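Local coordinates for conserved exported protein (Bacteroides fragilis, PDB 3CLW) that is of unknown function but probably hydrolyses O-glycosyl bonds of carbohydrates with a TIM-barrel domain like those of glycoside hydrolase family 30, at residues I227-V232 against S254-D259; V178-P183 against N269-V274; D155-F160 against L207-E212; D250-M255 against K297-N302. All coordinates share one frame; numbering follows the deposited sequence.

Contact 1 (I227-V232 against S254-D259); sequences ILIPEV and SMFYKD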
# COMPACT_ATOMS: atom_id res chain seq x y z
N ILE A 227 -8.51 4.68 13.11
CA ILE A 227 -7.21 5.34 13.12
C ILE A 227 -6.10 4.32 12.88
O ILE A 227 -6.01 3.33 13.60
CB ILE A 227 -6.93 6.01 14.49
CG1 ILE A 227 -8.07 6.95 14.91
CG2 ILE A 227 -5.56 6.70 14.49
CD1 ILE A 227 -8.12 7.16 16.45
N LEU A 228 -5.26 4.60 11.88
CA LEU A 228 -4.17 3.70 11.50
C LEU A 228 -2.81 4.34 11.73
O LEU A 228 -2.55 5.44 11.24
CB LEU A 228 -4.30 3.27 10.02
CG LEU A 228 -3.17 2.33 9.53
CD1 LEU A 228 -3.14 0.99 10.29
CD2 LEU A 228 -3.17 2.10 8.02
N ILE A 229 -1.95 3.62 12.45
CA ILE A 229 -0.58 4.04 12.73
C ILE A 229 0.30 2.81 12.63
O ILE A 229 -0.21 1.71 12.61
CB ILE A 229 -0.48 4.72 14.16
CG1 ILE A 229 -0.93 3.75 15.25
CG2 ILE A 229 -1.33 6.00 14.20
CD1 ILE A 229 -0.32 3.99 16.60
N PRO A 230 1.64 2.95 12.66
CA PRO A 230 2.44 4.19 12.62
C PRO A 230 3.03 4.58 11.28
O PRO A 230 3.64 5.65 11.18
CB PRO A 230 3.56 3.89 13.61
CG PRO A 230 3.78 2.40 13.42
CD PRO A 230 2.48 1.78 13.00
N GLU A 231 2.89 3.73 10.25
CA GLU A 231 3.46 4.05 8.92
C GLU A 231 4.97 4.28 8.98
O GLU A 231 5.51 5.17 8.29
CB GLU A 231 2.78 5.27 8.28
CG GLU A 231 1.27 5.22 8.24
CD GLU A 231 0.71 4.61 6.95
OE1 GLU A 231 -0.51 4.79 6.71
OE2 GLU A 231 1.48 3.96 6.19
N VAL A 232 5.65 3.48 9.81
CA VAL A 232 7.12 3.56 9.86
C VAL A 232 7.79 3.23 8.51
O VAL A 232 7.38 2.30 7.81
CB VAL A 232 7.76 2.73 11.05
CG1 VAL A 232 7.57 3.48 12.42
CG2 VAL A 232 7.24 1.31 11.11
N SER A 254 5.62 -1.41 22.59
CA SER A 254 5.34 -0.17 23.29
C SER A 254 3.93 0.36 23.03
O SER A 254 3.34 0.98 23.90
CB SER A 254 6.38 0.87 22.90
OG SER A 254 6.06 2.10 23.50
N MET A 255 3.40 0.09 21.83
CA MET A 255 2.11 0.64 21.36
C MET A 255 1.01 -0.41 21.22
O MET A 255 -0.17 -0.09 21.41
CB MET A 255 2.27 1.46 20.05
CG MET A 255 3.24 2.68 20.15
SD MET A 255 3.13 4.06 18.96
CE MET A 255 1.80 4.95 19.71
N PHE A 256 1.38 -1.65 20.89
CA PHE A 256 0.38 -2.67 20.59
C PHE A 256 0.41 -3.90 21.53
O PHE A 256 -0.10 -4.97 21.18
CB PHE A 256 0.45 -3.05 19.10
CG PHE A 256 0.02 -1.92 18.16
CD1 PHE A 256 0.94 -1.00 17.68
CD2 PHE A 256 -1.32 -1.80 17.77
CE1 PHE A 256 0.53 0.03 16.81
CE2 PHE A 256 -1.73 -0.78 16.90
CZ PHE A 256 -0.81 0.14 16.43
N TYR A 257 1.02 -3.72 22.71
CA TYR A 257 0.82 -4.62 23.87
C TYR A 257 0.08 -3.85 24.96
O TYR A 257 0.19 -2.63 25.05
CB TYR A 257 2.16 -5.14 24.42
CG TYR A 257 2.64 -6.39 23.73
CD1 TYR A 257 2.87 -7.57 24.46
CD2 TYR A 257 2.87 -6.41 22.36
CE1 TYR A 257 3.31 -8.74 23.83
CE2 TYR A 257 3.29 -7.55 21.72
CZ TYR A 257 3.52 -8.73 22.45
OH TYR A 257 3.95 -9.87 21.80
N LYS A 258 -0.68 -4.55 25.78
CA LYS A 258 -1.58 -3.85 26.68
C LYS A 258 -0.84 -3.16 27.80
O LYS A 258 -1.34 -2.19 28.36
CB LYS A 258 -2.72 -4.76 27.17
CG LYS A 258 -2.65 -5.26 28.58
CD LYS A 258 -3.90 -6.11 28.90
CE LYS A 258 -3.92 -6.61 30.38
NZ LYS A 258 -3.09 -7.85 30.59
N ASP A 259 0.37 -3.62 28.09
CA ASP A 259 1.19 -3.00 29.13
C ASP A 259 2.30 -2.13 28.55
O ASP A 259 3.19 -1.74 29.27
CB ASP A 259 1.79 -4.08 30.05
CG ASP A 259 2.66 -5.09 29.28
OD1 ASP A 259 2.30 -5.44 28.10
OD2 ASP A 259 3.69 -5.54 29.84
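I229 turns CG1 into the crowded position between its own backbone N and carbonyl carbon (chi1 59°), and chi2 of 153° then extends the branch so that CG1 and CD1 reach M255 and F256 together. CG1 comes in at the edge of the F256 ring, near its plane, and lies 3.8 Å from F256 CZ. One atom further out, I229 CD1 stands 3.9 Å from M255 CE, the two side chains crossing at about a right angle. M255 gets its methyl there by a bend at chi3 (82°), which folds CE back beside the isoleucine tip. All three residues are buried, and they meet through carbon and sulfur surfaces alone. I229 is followed by a cis peptide bond to P230, whose ring packs on I251 of helix 251-256. F256 also rests on V274 of strand 270-276, and M255 on L207 of helix 204-221, so the residues that receive the isoleucine also pack against a neighbouring strand and helix. Strand 226-232, short helix 251-256 and strand 270-276 make up a beta-alpha-beta unit, the repeating element of a TIM barrel.

Contact 2 (V178-P183 against N269-V274); sequences VNYISP and NLFNCV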
# COMPACT_ATOMS: atom_id res chain seq x y z
N VAL A 178 -14.85 6.85 3.61
CA VAL A 178 -13.55 7.09 4.17
C VAL A 178 -13.53 6.31 5.48
O VAL A 178 -14.09 6.75 6.49
CB VAL A 178 -13.34 8.57 4.45
CG1 VAL A 178 -11.94 8.82 5.06
CG2 VAL A 178 -13.60 9.37 3.16
N ASN A 179 -12.90 5.14 5.44
CA ASN A 179 -12.95 4.23 6.58
C ASN A 179 -11.73 4.30 7.51
O ASN A 179 -11.76 3.75 8.61
CB ASN A 179 -13.15 2.80 6.08
CG ASN A 179 -14.44 2.65 5.28
OD1 ASN A 179 -15.48 3.23 5.63
ND2 ASN A 179 -14.38 1.90 4.19
N TYR A 180 -10.67 4.98 7.07
CA TYR A 180 -9.41 5.03 7.83
C TYR A 180 -8.76 6.41 7.73
O TYR A 180 -8.91 7.10 6.71
CB TYR A 180 -8.41 4.01 7.30
CG TYR A 180 -8.98 2.62 7.01
CD1 TYR A 180 -9.44 2.27 5.72
CD2 TYR A 180 -9.04 1.65 8.02
CE1 TYR A 180 -9.94 1.00 5.45
CE2 TYR A 180 -9.55 0.39 7.78
CZ TYR A 180 -9.99 0.06 6.49
OH TYR A 180 -10.47 -1.21 6.28
N ILE A 181 -8.09 6.81 8.80
CA ILE A 181 -7.30 8.05 8.84
C ILE A 181 -5.94 7.71 9.36
O ILE A 181 -5.81 7.17 10.46
CB ILE A 181 -7.88 9.12 9.77
CG1 ILE A 181 -9.17 9.72 9.20
CG2 ILE A 181 -6.86 10.28 9.98
CD1 ILE A 181 -10.05 10.38 10.23
N SER A 182 -4.92 8.07 8.59
CA SER A 182 -3.54 7.84 8.94
C SER A 182 -2.82 9.19 9.16
O SER A 182 -2.44 9.86 8.21
CB SER A 182 -2.89 6.97 7.87
OG SER A 182 -1.57 6.69 8.19
N PRO A 183 -2.69 9.61 10.44
CA PRO A 183 -2.23 10.99 10.72
C PRO A 183 -0.73 11.22 10.52
O PRO A 183 -0.31 12.37 10.26
CB PRO A 183 -2.63 11.19 12.20
CG PRO A 183 -2.49 9.81 12.80
CD PRO A 183 -2.95 8.86 11.68
N ASN A 269 -11.61 3.88 18.81
CA ASN A 269 -11.64 4.17 17.37
C ASN A 269 -10.35 3.84 16.65
O ASN A 269 -10.17 4.19 15.48
CB ASN A 269 -12.08 5.62 17.11
CG ASN A 269 -13.47 5.88 17.60
OD1 ASN A 269 -14.40 5.16 17.24
ND2 ASN A 269 -13.64 6.92 18.42
N LEU A 270 -9.45 3.17 17.37
CA LEU A 270 -8.22 2.65 16.78
C LEU A 270 -8.57 1.52 15.84
O LEU A 270 -9.34 0.62 16.20
CB LEU A 270 -7.28 2.10 17.85
CG LEU A 270 -5.90 1.60 17.36
CD1 LEU A 270 -4.89 2.73 17.11
CD2 LEU A 270 -5.31 0.53 18.34
N PHE A 271 -8.01 1.56 14.63
CA PHE A 271 -7.99 0.38 13.79
C PHE A 271 -6.96 -0.57 14.37
O PHE A 271 -5.77 -0.22 14.48
CB PHE A 271 -7.64 0.77 12.36
CG PHE A 271 -7.61 -0.39 11.41
CD1 PHE A 271 -8.51 -1.46 11.55
CD2 PHE A 271 -6.71 -0.40 10.33
CE1 PHE A 271 -8.49 -2.53 10.65
CE2 PHE A 271 -6.69 -1.48 9.43
CZ PHE A 271 -7.57 -2.54 9.61
N ASN A 272 -7.40 -1.79 14.72
CA ASN A 272 -6.56 -2.73 15.42
C ASN A 272 -5.63 -3.45 14.45
O ASN A 272 -5.87 -4.60 14.05
CB ASN A 272 -7.41 -3.72 16.25
CG ASN A 272 -6.57 -4.73 17.05
OD1 ASN A 272 -5.47 -4.43 17.51
ND2 ASN A 272 -7.10 -5.94 17.20
N CYS A 273 -4.55 -2.76 14.13
CA CYS A 273 -3.69 -3.07 12.99
C CYS A 273 -2.47 -2.17 13.09
O CYS A 273 -2.58 -0.99 13.45
CB CYS A 273 -4.43 -2.79 11.67
SG CYS A 273 -3.51 -3.16 10.16
N VAL A 274 -1.31 -2.73 12.79
CA VAL A 274 -0.05 -1.98 12.72
C VAL A 274 0.31 -1.80 11.23
O VAL A 274 0.28 -2.77 10.46
CB VAL A 274 1.06 -2.77 13.43
CG1 VAL A 274 2.44 -2.10 13.29
CG2 VAL A 274 0.72 -3.00 14.88
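Two residues before Y180, which meets F271 across the contact, the carbonyl oxygen V178 O is gripped by both R172 NH1 and T225 OG1. The same R172 NH1 also bonds to N179 OD1, and N179 ND2 reaches N124 OD1, so polar bonds tie down the start of strand 178-182, just ahead of Y180 in the chain. The setting is the TIM barrel: strands 178-182 and 270-276 both pair in parallel with strand 226-232, one on each side of it, and Y180 and F271 reach across the strand between them. The CA atoms nearest each other are those of Y180 and F271, 7.7 Å apart. The rings form an edge-to-face pair with the edge of Y180 directed at the face of F271, though well short of perpendicular, the planes being at 52° and the centroids 5.0 Å apart. F271 CG lies anti to the backbone N (chi1 -179°), which carries the ring out from its strand to receive the tyrosine. Packing continues beyond the pair: W309 makes another edge-to-face contact with Y180, while F271 lies against L228 and K226 of the intervening strand. C273 CB sits 3.4 Å above one face of F271, offset to the rim; over the centre of the opposite face stands Y180 CE2, 3.7 Å above the plane.

Contact 3 (D155-F160 against L207-E212); sequences DKFDDF and LYRMVE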
# COMPACT_ATOMS: atom_id res chain seq x y z
N ASP A 155 -0.47 22.51 21.51
CA ASP A 155 -1.89 22.60 21.77
C ASP A 155 -2.71 22.39 20.49
O ASP A 155 -3.88 22.76 20.46
CB ASP A 155 -2.21 23.97 22.35
CG ASP A 155 -1.95 25.09 21.35
OD1 ASP A 155 -1.11 24.90 20.43
OD2 ASP A 155 -2.59 26.15 21.49
N LYS A 156 -2.10 21.84 19.45
CA LYS A 156 -2.80 21.65 18.16
C LYS A 156 -3.04 20.18 17.77
O LYS A 156 -3.39 19.89 16.62
CB LYS A 156 -2.13 22.42 17.00
CG LYS A 156 -1.76 23.88 17.28
CD LYS A 156 -2.95 24.83 17.27
CE LYS A 156 -2.49 26.28 16.99
NZ LYS A 156 -1.40 26.80 17.90
N PHE A 157 -2.82 19.25 18.69
CA PHE A 157 -3.13 17.86 18.43
C PHE A 157 -4.63 17.73 18.29
O PHE A 157 -5.09 17.02 17.41
CB PHE A 157 -2.59 16.91 19.50
CG PHE A 157 -1.08 16.76 19.51
CD1 PHE A 157 -0.25 17.82 19.90
CD2 PHE A 157 -0.49 15.56 19.16
CE1 PHE A 157 1.17 17.65 19.95
CE2 PHE A 157 0.92 15.40 19.21
CZ PHE A 157 1.74 16.45 19.61
N ASP A 158 -5.39 18.45 19.10
CA ASP A 158 -6.84 18.41 18.97
C ASP A 158 -7.34 19.12 17.69
O ASP A 158 -8.20 18.58 16.99
CB ASP A 158 -7.54 18.92 20.23
CG ASP A 158 -7.23 20.37 20.53
OD1 ASP A 158 -6.09 20.85 20.30
OD2 ASP A 158 -8.14 21.06 21.00
N ASP A 159 -6.79 20.30 17.40
CA ASP A 159 -7.08 21.03 16.16
C ASP A 159 -6.81 20.18 14.91
O ASP A 159 -7.65 20.11 14.00
CB ASP A 159 -6.26 22.33 16.07
CG ASP A 159 -6.45 23.23 17.27
OD1 ASP A 159 -7.14 24.24 17.16
OD2 ASP A 159 -5.94 22.90 18.35
N PHE A 160 -5.65 19.54 14.88
CA PHE A 160 -5.28 18.69 13.77
C PHE A 160 -6.23 17.49 13.65
O PHE A 160 -6.78 17.23 12.57
CB PHE A 160 -3.81 18.29 13.86
CG PHE A 160 -3.31 17.48 12.70
CD1 PHE A 160 -3.79 17.69 11.40
CD2 PHE A 160 -2.32 16.51 12.90
CE1 PHE A 160 -3.33 16.94 10.32
CE2 PHE A 160 -1.82 15.76 11.82
CZ PHE A 160 -2.34 15.98 10.51
N LEU A 207 2.71 10.21 18.64
CA LEU A 207 1.80 9.29 18.00
C LEU A 207 0.63 8.96 18.91
O LEU A 207 -0.53 8.92 18.46
CB LEU A 207 2.55 8.01 17.59
CG LEU A 207 3.55 8.20 16.44
CD1 LEU A 207 4.34 6.92 16.19
CD2 LEU A 207 2.86 8.67 15.15
N TYR A 208 0.94 8.73 20.19
CA TYR A 208 -0.07 8.40 21.19
C TYR A 208 -1.08 9.53 21.33
O TYR A 208 -2.29 9.29 21.39
CB TYR A 208 0.60 8.02 22.54
CG TYR A 208 -0.39 7.76 23.66
CD1 TYR A 208 -0.74 6.48 24.02
CD2 TYR A 208 -0.99 8.83 24.34
CE1 TYR A 208 -1.66 6.25 25.06
CE2 TYR A 208 -1.92 8.63 25.37
CZ TYR A 208 -2.25 7.35 25.72
OH TYR A 208 -3.16 7.15 26.75
N ARG A 209 -0.59 10.76 21.36
CA ARG A 209 -1.48 11.91 21.46
C ARG A 209 -2.38 12.04 20.25
O ARG A 209 -3.56 12.33 20.40
CB ARG A 209 -0.73 13.24 21.68
CG ARG A 209 -0.25 13.48 23.08
CD ARG A 209 0.16 14.94 23.30
NE ARG A 209 -0.98 15.86 23.48
CZ ARG A 209 -0.88 17.19 23.47
NH1 ARG A 209 0.30 17.79 23.27
NH2 ARG A 209 -1.94 17.94 23.67
N MET A 210 -1.82 11.85 19.04
CA MET A 210 -2.61 11.92 17.84
C MET A 210 -3.71 10.86 17.89
O MET A 210 -4.86 11.14 17.61
CB MET A 210 -1.73 11.83 16.59
CG MET A 210 -1.11 13.22 16.12
SD MET A 210 -2.25 14.65 16.18
CE MET A 210 -3.59 13.97 15.16
N VAL A 211 -3.36 9.65 18.31
CA VAL A 211 -4.38 8.61 18.45
C VAL A 211 -5.47 9.04 19.45
O VAL A 211 -6.65 8.95 19.17
CB VAL A 211 -3.79 7.24 18.81
CG1 VAL A 211 -4.90 6.23 19.07
CG2 VAL A 211 -2.90 6.76 17.68
N GLU A 212 -5.04 9.54 20.60
CA GLU A 212 -5.94 9.94 21.65
C GLU A 212 -6.88 11.04 21.15
O GLU A 212 -8.10 10.93 21.32
CB GLU A 212 -5.11 10.42 22.85
CG GLU A 212 -5.87 11.03 24.01
CD GLU A 212 -4.92 11.29 25.22
OE1 GLU A 212 -3.86 11.99 25.07
OE2 GLU A 212 -5.22 10.75 26.30
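F157 is held between R209 and M210, two consecutive residues of helix 204-221 that treat its ring quite differently. R209 covers one face. Its CD sits almost on the ring normal, 4.1 Å from the centroid of F157, in a CH-pi contact, and the guanidinium follows it out over the face, nearly parallel to the ring at 22°. R209 NH1 lies 3.4 Å from F157 CD1, R209 CB comes as near to F157 CD2, and the stack is also a cation-pi interaction. The arginine is bent at chi3 (78°), which folds its planar end back over the phenylalanine. M210 works on the buried side. Bent at both chi2 and chi3, it brings SD within 3.6 Å of F157 CD2 and obliquely to that ring, and then sets CE 3.6 Å from F160 CD2, so that a single thioether makes Met-aromatic contacts with two phenylalanines one helical turn apart. The joined elements are successive outer helices of the TIM barrel, 157-173 and 204-221, with strand 178-182 between them in the chain; the CA atoms nearest each other are those of F157 and M210, 6.0 Å apart. Around the thioether F157, F160 and M210 are all buried and wholly apolar in their contacts. The arginine side is partly exposed and more polar, though R209 still packs tightly on the ring; its NH1 donates to N154 O, which helps fix the guanidinium there. A salt bridge from K156 NZ to D155 OD1, 3.2 Å, lies at the solvent edge.

Contact 4 (D250-M255 against K297-N302); sequences DIIHSM and KELSAN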
# COMPACT_ATOMS: atom_id res chain seq x y z
N ASP A 250 10.41 0.28 18.52
CA ASP A 250 9.72 -0.58 19.48
C ASP A 250 8.19 -0.45 19.41
O ASP A 250 7.50 -0.60 20.44
CB ASP A 250 10.23 -0.31 20.91
CG ASP A 250 9.82 -1.38 21.89
OD1 ASP A 250 9.88 -2.56 21.49
OD2 ASP A 250 9.41 -1.04 23.04
N ILE A 251 7.68 -0.18 18.20
CA ILE A 251 6.25 0.07 17.98
C ILE A 251 5.37 -1.08 18.49
O ILE A 251 4.40 -0.84 19.21
CB ILE A 251 5.92 0.38 16.48
CG1 ILE A 251 6.59 1.70 16.03
CG2 ILE A 251 4.41 0.36 16.22
CD1 ILE A 251 6.13 2.99 16.75
N ILE A 252 5.68 -2.31 18.12
CA ILE A 252 4.81 -3.40 18.52
C ILE A 252 4.61 -3.48 20.05
O ILE A 252 3.48 -3.46 20.51
CB ILE A 252 5.25 -4.76 17.91
CG1 ILE A 252 5.13 -4.70 16.36
CG2 ILE A 252 4.41 -5.89 18.50
CD1 ILE A 252 5.79 -5.87 15.58
N HIS A 253 5.70 -3.54 20.82
CA HIS A 253 5.58 -3.79 22.26
C HIS A 253 5.13 -2.56 23.02
O HIS A 253 4.33 -2.66 23.97
CB HIS A 253 6.87 -4.38 22.85
CG HIS A 253 7.04 -5.84 22.58
ND1 HIS A 253 6.50 -6.82 23.38
CD2 HIS A 253 7.67 -6.49 21.57
CE1 HIS A 253 6.81 -8.01 22.91
NE2 HIS A 253 7.52 -7.83 21.80
N SER A 254 5.62 -1.41 22.59
CA SER A 254 5.34 -0.17 23.29
C SER A 254 3.93 0.36 23.03
O SER A 254 3.34 0.98 23.90
CB SER A 254 6.38 0.87 22.90
OG SER A 254 6.06 2.10 23.50
N MET A 255 3.40 0.09 21.83
CA MET A 255 2.11 0.64 21.36
C MET A 255 1.01 -0.41 21.22
O MET A 255 -0.17 -0.09 21.41
CB MET A 255 2.27 1.46 20.05
CG MET A 255 3.24 2.68 20.15
SD MET A 255 3.13 4.06 18.96
CE MET A 255 1.80 4.95 19.71
N LYS A 297 5.49 -13.20 14.64
CA LYS A 297 5.83 -13.79 15.94
C LYS A 297 5.49 -12.80 17.07
O LYS A 297 4.70 -13.13 17.94
CB LYS A 297 7.30 -14.22 15.99
CG LYS A 297 7.70 -15.08 17.24
CD LYS A 297 9.04 -14.63 17.87
CE LYS A 297 10.16 -14.40 16.82
NZ LYS A 297 11.42 -13.63 17.28
N GLU A 298 6.05 -11.59 17.01
CA GLU A 298 5.84 -10.59 18.07
C GLU A 298 4.42 -10.07 18.10
O GLU A 298 3.85 -9.91 19.16
CB GLU A 298 6.77 -9.38 17.94
CG GLU A 298 8.24 -9.67 17.79
CD GLU A 298 8.82 -10.42 18.94
OE1 GLU A 298 9.95 -10.97 18.76
OE2 GLU A 298 8.17 -10.47 20.00
N LEU A 299 3.87 -9.76 16.92
CA LEU A 299 2.52 -9.18 16.88
C LEU A 299 1.46 -10.18 17.30
O LEU A 299 0.52 -9.80 17.99
CB LEU A 299 2.18 -8.57 15.50
CG LEU A 299 1.02 -7.58 15.40
CD1 LEU A 299 1.05 -6.47 16.45
CD2 LEU A 299 0.97 -7.00 13.98
N SER A 300 1.56 -11.43 16.90
CA SER A 300 0.49 -12.37 17.23
C SER A 300 0.47 -12.79 18.73
O SER A 300 -0.55 -13.25 19.24
CB SER A 300 0.52 -13.59 16.31
OG SER A 300 1.68 -14.37 16.58
N ALA A 301 1.58 -12.61 19.43
CA ALA A 301 1.61 -12.89 20.88
C ALA A 301 1.06 -11.73 21.74
O ALA A 301 1.12 -11.78 22.96
CB ALA A 301 3.04 -13.30 21.31
N ASN A 302 0.51 -10.68 21.11
CA ASN A 302 -0.07 -9.57 21.88
C ASN A 302 -1.44 -9.88 22.50
O ASN A 302 -1.97 -9.09 23.30
CB ASN A 302 -0.07 -8.27 21.04
CG ASN A 302 -1.32 -8.09 20.18
OD1 ASN A 302 -2.00 -9.03 19.83
ND2 ASN A 302 -1.62 -6.84 19.86
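The H253 imidazole is stacked on one face with the Y257 ring, and at its edge it meets E298 of the neighbouring helix. E298 OE2 lies in the ring plane and accepts a hydrogen bond from H253 NE2 at 3.3 Å. The bond is long but fairly straight, with an angle of 165° at the hydrogen. Seen from the glutamate the approach is less regular, because the donor stands above the carboxylate plane, 49° out of it. E298 folds its chain at chi2 (-60°) to put the carboxylate there, and its other oxygen, OE1, has a weak salt bridge to K297 NZ at 3.4 Å. With a negative group at its edge, the histidine may be somewhat easier to protonate. Beneath this partly exposed polar layer lies an apolar one: I252 CG2, the branch anti to its backbone N, packs 4.0 Å from L299 CD1, and the two side chains cross at about a right angle. Y257 adds a further tie by bonding through OH to E298 O, while N302 ND2 bonds to F256 O. Helix 251-256 thus leans on the C-terminal turn of helix 285-300 on the outside of the barrel; I251 packs inward on V232 of strand 226-232, and from helix 285-300 L299 reaches V274 of strand 270-276.

In the fold
From the N terminus, contact 3 opens first at 155-160 and closes at 207-212, joining two successive outer helices of the barrel. Contact 2 opens within that span at strand 178-182 and closes only at 269-274, so the two cross. Contact 1 then opens and closes wholly within the span of contact 2, binding strand 226-232 to the short helix that follows it. Contact 4 starts on that helix, sharing S254 and M255 with contact 1, and crosses contact 2 to close at 297-302. Contact 2 thus ties strands inside the barrel, contact 1 connects strand to helix, and contacts 3 and 4 join helices, their centres about 23 Å apart.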